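Long-range contacts in flagellar protein FlgA (Thermotoga maritima, PDB 3FRN), which probably acts as a periplasmic chaperone in assembly of the P-ring of the flagellar basal body: residues L5-T10 and Y57-P62; V147-I152 and D162-K167; V28-N33 and T52-Y57. All coordinates share one frame; numbering follows the deposited sequence.

Contacts 1 and 3 lie in the N-terminal domain, their centres 13 Å apart, and contact 3 is nested in the chain loop that contact 1 closes. They share Tyr57, are linked through helix 47-53 and strand 58-60, and touch where Leu5 CD2 lies 3.9 Å from Val28 CG2. Contact 2 comes later in the chain, in the SAF domain. Its centre is 34 Å from that of contact 1 and 44 Å from that of contact 3, with nearest atoms about 15 and 28 Å away. The separation fits an elongated chain, radius of gyration 29 Å, in which these three contacts belong to two separate, locally closed regions.

Contact 1: L5-T10 and Y57-P62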
loop_
_atom_site.group_PDB
_atom_site.type_symbol
_atom_site.label_atom_id
_atom_site.label_comp_id
_atom_site.label_asym_id
_atom_site.label_seq_id
_atom_site.Cartn_x
_atom_site.Cartn_y
_atom_site.Cartn_z
ATOM N N LEU A 5 -8.038 -29.190 13.809
ATOM C CA LEU A 5 -7.460 -29.582 12.537
ATOM C C LEU A 5 -6.314 -28.654 12.180
ATOM O O LEU A 5 -6.465 -27.431 12.193
ATOM C CB LEU A 5 -8.522 -29.577 11.436
ATOM C CG LEU A 5 -9.831 -30.319 11.730
ATOM C CD1 LEU A 5 -10.941 -29.864 10.795
ATOM C CD2 LEU A 5 -9.659 -31.829 11.661
ATOM N N THR A 6 -5.162 -29.245 11.878
ATOM C CA THR A 6 -4.003 -28.485 11.436
ATOM C C THR A 6 -4.154 -28.097 9.968
ATOM O O THR A 6 -4.496 -28.926 9.122
ATOM C CB THR A 6 -2.702 -29.263 11.647
ATOM O OG1 THR A 6 -2.671 -29.785 12.983
ATOM C CG2 THR A 6 -1.502 -28.358 11.441
ATOM N N LEU A 7 -3.901 -26.824 9.683
ATOM C CA LEU A 7 -4.037 -26.283 8.339
ATOM C C LEU A 7 -2.753 -26.428 7.533
ATOM O O LEU A 7 -1.656 -26.276 8.071
ATOM C CB LEU A 7 -4.429 -24.804 8.414
ATOM C CG LEU A 7 -5.823 -24.470 8.955
ATOM C CD1 LEU A 7 -5.911 -23.003 9.310
ATOM C CD2 LEU A 7 -6.905 -24.841 7.950
ATOM N N LYS A 8 -2.902 -26.751 6.250
ATOM C CA LYS A 8 -1.782 -26.732 5.316
ATOM C C LYS A 8 -1.335 -25.287 5.103
ATOM O O LYS A 8 -2.127 -24.356 5.245
ATOM C CB LYS A 8 -2.185 -27.351 3.976
ATOM C CG LYS A 8 -2.409 -28.857 4.000
ATOM C CD LYS A 8 -2.623 -29.384 2.582
ATOM C CE LYS A 8 -2.841 -30.892 2.559
ATOM N NZ LYS A 8 -4.267 -31.254 2.773
ATOM N N GLU A 9 -0.065 -25.096 4.767
ATOM C CA GLU A 9 0.447 -23.755 4.503
ATOM C C GLU A 9 -0.004 -23.278 3.128
ATOM O O GLU A 9 -0.545 -22.177 2.988
ATOM C CB GLU A 9 1.969 -23.736 4.592
ATOM C CG GLU A 9 2.599 -22.380 4.315
ATOM C CD GLU A 9 4.096 -22.484 4.110
ATOM O OE1 GLU A 9 4.842 -21.717 4.751
ATOM O OE2 GLU A 9 4.533 -23.346 3.315
ATOM N N THR A 10 0.238 -24.111 2.114
ATOM C CA THR A 10 -0.183 -23.822 0.752
ATOM C C THR A 10 -0.841 -25.045 0.105
ATOM O O THR A 10 -0.701 -26.177 0.584
ATOM C CB THR A 10 0.995 -23.345 -0.152
ATOM O OG1 THR A 10 1.918 -24.420 -0.346
ATOM C CG2 THR A 10 1.734 -22.128 0.441
ATOM N N TYR A 57 -15.606 -26.636 14.823
ATOM C CA TYR A 57 -14.214 -27.081 14.894
ATOM C C TYR A 57 -13.251 -25.940 15.206
ATOM O O TYR A 57 -13.518 -24.785 14.878
ATOM C CB TYR A 57 -13.804 -27.760 13.584
ATOM C CG TYR A 57 -14.675 -28.940 13.246
ATOM C CD1 TYR A 57 -14.588 -30.118 13.978
ATOM C CD2 TYR A 57 -15.596 -28.874 12.206
ATOM C CE1 TYR A 57 -15.391 -31.202 13.685
ATOM C CE2 TYR A 57 -16.406 -29.956 11.902
ATOM C CZ TYR A 57 -16.298 -31.116 12.648
ATOM O OH TYR A 57 -17.097 -32.195 12.357
ATOM N N ASP A 58 -12.140 -26.278 15.857
ATOM C CA ASP A 58 -11.038 -25.344 16.055
ATOM C C ASP A 58 -9.955 -25.615 15.023
ATOM O O ASP A 58 -9.866 -26.714 14.468
ATOM C CB ASP A 58 -10.462 -25.446 17.470
ATOM C CG ASP A 58 -11.228 -24.602 18.478
ATOM O OD1 ASP A 58 -10.735 -24.437 19.617
ATOM O OD2 ASP A 58 -12.320 -24.100 18.136
ATOM N N PHE A 59 -9.135 -24.606 14.763
ATOM C CA PHE A 59 -8.120 -24.704 13.725
ATOM C C PHE A 59 -6.780 -24.190 14.210
ATOM O O PHE A 59 -6.698 -23.142 14.852
ATOM C CB PHE A 59 -8.561 -23.953 12.467
ATOM C CG PHE A 59 -9.720 -24.597 11.755
ATOM C CD1 PHE A 59 -9.509 -25.634 10.851
ATOM C CD2 PHE A 59 -11.026 -24.173 11.997
ATOM C CE1 PHE A 59 -10.573 -26.234 10.198
ATOM C CE2 PHE A 59 -12.099 -24.774 11.346
ATOM C CZ PHE A 59 -11.871 -25.805 10.444
ATOM N N THR A 60 -5.737 -24.955 13.910
ATOM C CA THR A 60 -4.373 -24.565 14.222
ATOM C C THR A 60 -3.541 -24.507 12.934
ATOM O O THR A 60 -4.028 -24.851 11.858
ATOM C CB THR A 60 -3.753 -25.498 15.287
ATOM O OG1 THR A 60 -2.537 -24.928 15.779
ATOM C CG2 THR A 60 -3.473 -26.879 14.723
ATOM N N GLY A 61 -2.298 -24.054 13.042
ATOM C CA GLY A 61 -1.431 -23.918 11.879
ATOM C C GLY A 61 -1.210 -22.467 11.498
ATOM O O GLY A 61 -1.272 -21.581 12.362
ATOM N N PRO A 62 -0.953 -22.214 10.199
ATOM C CA PRO A 62 -0.797 -20.878 9.625
ATOM C C PRO A 62 -2.088 -20.068 9.709
ATOM O O PRO A 62 -3.175 -20.640 9.821
ATOM C CB PRO A 62 -0.459 -21.164 8.155
ATOM C CG PRO A 62 -1.004 -22.523 7.899
ATOM C CD PRO A 62 -0.797 -23.263 9.178
#
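Leu5 and Thr6 pair in parallel with Phe59 and Thr60, and the segments 5-10 and 57-62 run 14° apart. Three backbone bonds set the register: Leu5 N donates to Asp58 O at 3.1 Å, Thr60 N to Leu5 O, and Leu7 N to Thr60 O at 2.9 Å. The Leu5 carbonyl serves twice, since Phe59 CA also approaches Leu5 O at 3.5 Å in a CA-H...O contact.

On one face, Leu5 and Phe59 lie side by side. Leu5 holds CG beside its backbone N (chi1 -50°), and from there the branch CD1 comes 3.7 Å from Phe59 CE1. Leu7 crosses Phe59 at about a right angle and brings CD2 to CD1 of the ring. Leu7 and Phe59 also pack on Arg47 and Leu50 of helix 47-53. On the other face, Thr6 and Thr60 point the same way, and Thr60 CG2 comes 3.5 Å from Thr6 OG1. Beyond the strands, Gly61 takes a positive phi of 108°, and the Pro62 ring then meets the backbone, its CD 3.3 Å from Leu7 O and its CG 3.4 Å from Lys8 O.

The chemistry is thus divided: backbone bonds fix the strand pairing, Leu5, Leu7 and Phe59 pack together while the latter two also rest on helix 47-53, and CD and CG of Pro62 continue the contact after the paired residues end.

Contact 2: V147-I152 and D162-K167; sequences VLKRNI and DVRLEK
Val147 and Arg164 form an antiparallel hydrogen-bonded pair, and this is the close-fitting part of the contact. Val147 N donates to Arg164 O at 2.8 Å and Arg164 N to Val147 O at 2.9 Å, both with N-H...O angles of 175°. The next pair, Leu148 with Val163, is non-hydrogen-bonded; their side chains diverge at the start, yet Leu148 CD2 reaches 3.8 Å from Val163 CG1. Lys149 N donates to Asp162 O at 2.7 Å, one further backbone bond beyond the paired residues.

Val147 and Glu166 cross at about a right angle, the valine methyls lying against the carboxylate and CB of the glutamate. Arg164 CG sits between its backbone N and carbonyl carbon (chi1 66°), against Val147 O and Lys149 CG. Arg164 NE donates to Glu166 OE2 at 2.7 Å, in the guanidinium plane and on the anti lone pair. A weak second bond comes from Arg164 NH2, and Arg168 forms a salt bridge with Glu166 OE1. The guanidinium so oriented carries Leu148 O over one face.

The solvent side is looser. Partly exposed Lys149 brings CG 3.4 Å from Arg164 NH1. Exposed Arg150 lays CD near buried Asp162 OD1, its NH1 4.2 Å from that oxygen, too distant for a salt bridge; OD1 has no polar partner, whereas OD2 accepts from Lys159 N. The arrangement is a long-connection beta hairpin between strands 132-148 and 163-169.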
loop_
_atom_site.group_PDB
_atom_site.type_symbol
_atom_site.label_atom_id
_atom_site.label_comp_id
_atom_site.label_asym_id
_atom_site.label_seq_id
_atom_site.Cartn_x
_atom_site.Cartn_y
_atom_site.Cartn_z
ATOM N N VAL A 147 11.359 3.054 7.141
ATOM C CA VAL A 147 10.886 3.002 8.523
ATOM C C VAL A 147 11.966 3.571 9.449
ATOM O O VAL A 147 13.157 3.361 9.218
ATOM C CB VAL A 147 10.506 1.542 8.925
ATOM C CG1 VAL A 147 10.304 1.392 10.431
ATOM C CG2 VAL A 147 9.253 1.089 8.181
ATOM N N LEU A 148 11.547 4.297 10.483
ATOM C CA LEU A 148 12.479 4.904 11.444
ATOM C C LEU A 148 13.264 3.918 12.315
ATOM O O LEU A 148 12.687 3.008 12.923
ATOM C CB LEU A 148 11.747 5.916 12.329
ATOM C CG LEU A 148 11.411 7.258 11.665
ATOM C CD1 LEU A 148 10.777 8.187 12.672
ATOM C CD2 LEU A 148 12.649 7.911 11.062
ATOM N N LYS A 149 14.584 4.112 12.360
ATOM C CA LYS A 149 15.469 3.386 13.284
ATOM C C LYS A 149 15.468 4.016 14.672
ATOM O O LYS A 149 15.723 3.335 15.659
ATOM C CB LYS A 149 16.918 3.373 12.779
ATOM C CG LYS A 149 17.220 2.354 11.700
ATOM C CD LYS A 149 18.425 2.784 10.878
ATOM C CE LYS A 149 19.711 2.170 11.351
ATOM N NZ LYS A 149 20.814 2.545 10.421
ATOM N N ARG A 150 15.200 5.318 14.741
ATOM C CA ARG A 150 15.274 6.047 16.005
ATOM C C ARG A 150 14.276 7.199 16.066
ATOM O O ARG A 150 13.733 7.612 15.041
ATOM C CB ARG A 150 16.701 6.559 16.233
ATOM C CG ARG A 150 17.222 7.448 15.117
ATOM C CD ARG A 150 18.752 7.491 15.074
ATOM N NE ARG A 150 19.374 7.936 16.325
ATOM C CZ ARG A 150 19.412 9.196 16.760
ATOM N NH1 ARG A 150 18.835 10.179 16.066
ATOM N NH2 ARG A 150 20.022 9.475 17.909
ATOM N N ASN A 151 14.038 7.706 17.275
ATOM C CA ASN A 151 13.136 8.840 17.488
ATOM C C ASN A 151 13.685 10.119 16.886
ATOM O O ASN A 151 14.887 10.383 16.950
ATOM C CB ASN A 151 12.868 9.057 18.978
ATOM C CG ASN A 151 12.256 7.844 19.647
ATOM O OD1 ASN A 151 11.943 6.847 18.992
ATOM N ND2 ASN A 151 12.085 7.920 20.960
ATOM N N ILE A 152 12.798 10.907 16.289
ATOM C CA ILE A 152 13.179 12.167 15.668
ATOM C C ILE A 152 12.211 13.270 16.095
ATOM O O ILE A 152 11.074 12.988 16.477
ATOM C CB ILE A 152 13.211 12.059 14.125
ATOM C CG1 ILE A 152 11.819 11.723 13.585
ATOM C CG2 ILE A 152 14.260 11.026 13.669
ATOM C CD1 ILE A 152 11.670 11.943 12.129
ATOM N N ASP A 162 19.094 7.435 10.322
ATOM C CA ASP A 162 17.807 7.515 10.991
ATOM C C ASP A 162 16.841 6.464 10.458
ATOM O O ASP A 162 15.869 6.105 11.124
ATOM C CB ASP A 162 17.202 8.917 10.836
ATOM C CG ASP A 162 18.135 10.030 11.321
ATOM O OD1 ASP A 162 19.197 9.730 11.913
ATOM O OD2 ASP A 162 17.801 11.216 11.109
ATOM N N VAL A 163 17.103 5.973 9.251
ATOM C CA VAL A 163 16.118 5.150 8.555
ATOM C C VAL A 163 16.634 3.797 8.072
ATOM O O VAL A 163 17.816 3.637 7.746
ATOM C CB VAL A 163 15.454 5.915 7.369
ATOM C CG1 VAL A 163 14.601 7.076 7.875
ATOM C CG2 VAL A 163 16.497 6.409 6.373
ATOM N N ARG A 164 15.731 2.822 8.055
ATOM C CA ARG A 164 15.980 1.542 7.418
ATOM C C ARG A 164 14.817 1.214 6.484
ATOM O O ARG A 164 13.816 1.931 6.441
ATOM C CB ARG A 164 16.169 0.431 8.458
ATOM C CG ARG A 164 14.923 0.119 9.268
ATOM C CD ARG A 164 15.102 -1.095 10.159
ATOM N NE ARG A 164 13.988 -1.198 11.098
ATOM C CZ ARG A 164 13.994 -0.702 12.332
ATOM N NH1 ARG A 164 15.070 -0.081 12.796
ATOM N NH2 ARG A 164 12.927 -0.835 13.107
ATOM N N LEU A 165 14.965 0.123 5.743
ATOM C CA LEU A 165 13.963 -0.324 4.799
ATOM C C LEU A 165 13.263 -1.557 5.375
ATOM O O LEU A 165 13.916 -2.457 5.910
ATOM C CB LEU A 165 14.643 -0.656 3.472
ATOM C CG LEU A 165 13.966 -0.279 2.157
ATOM C CD1 LEU A 165 14.027 1.225 1.895
ATOM C CD2 LEU A 165 14.634 -1.041 1.030
ATOM N N GLU A 166 11.937 -1.577 5.291
ATOM C CA GLU A 166 11.130 -2.709 5.762
ATOM C C GLU A 166 9.994 -3.002 4.791
ATOM O O GLU A 166 9.426 -2.079 4.204
ATOM C CB GLU A 166 10.530 -2.414 7.136
ATOM C CG GLU A 166 11.516 -2.464 8.296
ATOM C CD GLU A 166 10.824 -2.458 9.644
ATOM O OE1 GLU A 166 9.587 -2.644 9.679
ATOM O OE2 GLU A 166 11.512 -2.274 10.670
ATOM N N LYS A 167 9.662 -4.283 4.634
ATOM C CA LYS A 167 8.529 -4.711 3.806
ATOM C C LYS A 167 7.199 -4.412 4.507
ATOM O O LYS A 167 7.017 -4.783 5.665
ATOM C CB LYS A 167 8.639 -6.207 3.481
ATOM C CG LYS A 167 9.201 -6.531 2.095
ATOM C CD LYS A 167 8.116 -7.075 1.167
ATOM C CE LYS A 167 8.637 -7.355 -0.249
ATOM N NZ LYS A 167 8.472 -6.196 -1.193
#

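Contact 3: V28-N33 and T52-Y57; sequences VESEKN and TKFPEY
Lys32 reaching across to Phe54 makes this a small surface contact carried by side chains, which also reach backbone carbonyls, in the N-terminal domain, where the loop before strand 35-37 meets the C-terminal end of helix 47-53. The evidence is its modest size, 208 Å² of buried surface, and a CA-CA separation of 8.6 Å at the nearest pair, Lys32 and Lys53, too wide for backbone pairing.

The aliphatic part of Lys32 does most of the touching. It slides past Phe54 in the opposite direction, placing CG 3.8 Å from Phe54 CE1, and its chain bends at chi2 and chi3. Its ammonium NZ ends 3.7 Å from Lys53 O, too far to count as a bond. The two lysine chains cross obliquely: Lys53 bends at chi2 (-78°), which leaves its CD 4.2 Å from Lys32 CD. Separately, Lys53 NZ donates to Asn33 O at 3.3 Å, a weak bond. The like-charged Lys32 NZ and Lys53 NZ stay 5.9 Å apart, so some repulsion probably remains. Ser30 OG lies 4.2 Å from Phe54 CE1, and Lys53 CB sits over one ring face, offset toward the rim.

Phe54 is the first residue to leave helical geometry and begins a type I turn ending at Tyr57, just ahead of strand 58-60. Its ring also meets Leu20 and Leu34, so the helix end packs against the loop between strands 16-18 and 35-37.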
loop_
_atom_site.group_PDB
_atom_site.type_symbol
_atom_site.label_atom_id
_atom_site.label_comp_id
_atom_site.label_asym_id
_atom_site.label_seq_id
_atom_site.Cartn_x
_atom_site.Cartn_y
_atom_site.Cartn_z
ATOM N N VAL A 28 -10.250 -35.674 6.672
ATOM C CA VAL A 28 -11.604 -35.369 7.118
ATOM C C VAL A 28 -12.567 -35.666 5.973
ATOM O O VAL A 28 -12.254 -35.414 4.808
ATOM C CB VAL A 28 -11.765 -33.882 7.532
ATOM C CG1 VAL A 28 -12.986 -33.708 8.444
ATOM C CG2 VAL A 28 -10.498 -33.345 8.210
ATOM N N GLU A 29 -13.729 -36.223 6.298
ATOM C CA GLU A 29 -14.780 -36.376 5.302
ATOM C C GLU A 29 -15.754 -35.205 5.407
ATOM O O GLU A 29 -16.317 -34.944 6.471
ATOM C CB GLU A 29 -15.495 -37.738 5.412
ATOM C CG GLU A 29 -15.944 -38.167 6.816
ATOM C CD GLU A 29 -14.911 -39.017 7.548
ATOM O OE1 GLU A 29 -15.119 -40.246 7.668
ATOM O OE2 GLU A 29 -13.892 -38.455 8.004
ATOM N N SER A 30 -15.912 -34.478 4.306
ATOM C CA SER A 30 -16.850 -33.360 4.245
ATOM C C SER A 30 -17.261 -33.073 2.813
ATOM O O SER A 30 -16.448 -33.152 1.889
ATOM C CB SER A 30 -16.269 -32.093 4.873
ATOM O OG SER A 30 -17.255 -31.075 4.910
ATOM N N GLU A 31 -18.532 -32.724 2.648
ATOM C CA GLU A 31 -19.128 -32.582 1.331
ATOM C C GLU A 31 -19.596 -31.151 1.074
ATOM O O GLU A 31 -20.173 -30.863 0.024
ATOM C CB GLU A 31 -20.295 -33.568 1.183
ATOM C CG GLU A 31 -20.531 -34.062 -0.240
ATOM C CD GLU A 31 -19.351 -34.840 -0.797
ATOM O OE1 GLU A 31 -18.710 -34.341 -1.751
ATOM O OE2 GLU A 31 -19.062 -35.942 -0.276
ATOM N N LYS A 32 -19.340 -30.253 2.023
ATOM C CA LYS A 32 -19.778 -28.870 1.858
ATOM C C LYS A 32 -18.769 -28.025 1.081
ATOM O O LYS A 32 -17.553 -28.140 1.272
ATOM C CB LYS A 32 -20.168 -28.226 3.194
ATOM C CG LYS A 32 -19.148 -27.297 3.816
ATOM C CD LYS A 32 -19.836 -26.090 4.443
ATOM C CE LYS A 32 -20.834 -26.503 5.517
ATOM N NZ LYS A 32 -21.703 -25.370 5.934
ATOM N N ASN A 33 -19.305 -27.196 0.189
ATOM C CA ASN A 33 -18.520 -26.313 -0.671
ATOM C C ASN A 33 -17.926 -25.161 0.133
ATOM O O ASN A 33 -18.649 -24.381 0.750
ATOM C CB ASN A 33 -19.396 -25.813 -1.835
ATOM C CG ASN A 33 -18.808 -24.597 -2.566
ATOM O OD1 ASN A 33 -19.526 -23.638 -2.853
ATOM N ND2 ASN A 33 -17.516 -24.642 -2.882
ATOM N N THR A 52 -17.080 -19.296 10.038
ATOM C CA THR A 52 -18.406 -19.230 9.424
ATOM C C THR A 52 -18.885 -20.596 8.934
ATOM O O THR A 52 -20.012 -21.009 9.230
ATOM C CB THR A 52 -18.430 -18.252 8.233
ATOM O OG1 THR A 52 -17.719 -17.059 8.576
ATOM C CG2 THR A 52 -19.867 -17.892 7.862
ATOM N N LYS A 53 -18.030 -21.285 8.180
ATOM C CA LYS A 53 -18.373 -22.574 7.585
ATOM C C LYS A 53 -18.408 -23.685 8.624
ATOM O O LYS A 53 -19.394 -24.420 8.724
ATOM C CB LYS A 53 -17.387 -22.932 6.469
ATOM C CG LYS A 53 -17.361 -21.951 5.308
ATOM C CD LYS A 53 -18.531 -22.127 4.359
ATOM C CE LYS A 53 -18.229 -21.466 3.013
ATOM N NZ LYS A 53 -19.425 -21.486 2.133
ATOM N N PHE A 54 -17.338 -23.796 9.407
ATOM C CA PHE A 54 -17.268 -24.809 10.465
ATOM C C PHE A 54 -17.013 -24.179 11.836
ATOM O O PHE A 54 -15.880 -24.187 12.319
ATOM C CB PHE A 54 -16.173 -25.838 10.153
ATOM C CG PHE A 54 -16.046 -26.167 8.693
ATOM C CD1 PHE A 54 -16.909 -27.077 8.096
ATOM C CD2 PHE A 54 -15.061 -25.564 7.914
ATOM C CE1 PHE A 54 -16.798 -27.382 6.750
ATOM C CE2 PHE A 54 -14.941 -25.859 6.563
ATOM C CZ PHE A 54 -15.808 -26.771 5.978
ATOM N N PRO A 55 -18.065 -23.631 12.472
ATOM C CA PRO A 55 -17.917 -23.008 13.788
ATOM C C PRO A 55 -17.738 -24.024 14.914
ATOM O O PRO A 55 -17.405 -23.647 16.039
ATOM C CB PRO A 55 -19.245 -22.272 13.968
ATOM C CG PRO A 55 -20.216 -23.063 13.175
ATOM C CD PRO A 55 -19.455 -23.551 11.983
ATOM N N GLU A 56 -17.964 -25.297 14.602
ATOM C CA GLU A 56 -17.905 -26.375 15.584
ATOM C C GLU A 56 -16.492 -26.924 15.774
ATOM O O GLU A 56 -16.214 -27.589 16.771
ATOM C CB GLU A 56 -18.884 -27.502 15.214
ATOM C CG GLU A 56 -18.798 -27.999 13.762
ATOM C CD GLU A 56 -19.603 -27.156 12.777
ATOM O OE1 GLU A 56 -20.537 -26.447 13.208
ATOM O OE2 GLU A 56 -19.304 -27.205 11.568
ATOM N N TYR A 57 -15.606 -26.636 14.823
ATOM C CA TYR A 57 -14.214 -27.081 14.894
ATOM C C TYR A 57 -13.251 -25.940 15.206
ATOM O O TYR A 57 -13.518 -24.785 14.878
ATOM C CB TYR A 57 -13.804 -27.760 13.584
ATOM C CG TYR A 57 -14.675 -28.940 13.246
ATOM C CD1 TYR A 57 -14.588 -30.118 13.978
ATOM C CD2 TYR A 57 -15.596 -28.874 12.206
ATOM C CE1 TYR A 57 -15.391 -31.202 13.685
ATOM C CE2 TYR A 57 -16.406 -29.956 11.902
ATOM C CZ TYR A 57 -16.298 -31.116 12.648
ATOM O OH TYR A 57 -17.097 -32.195 12.357
#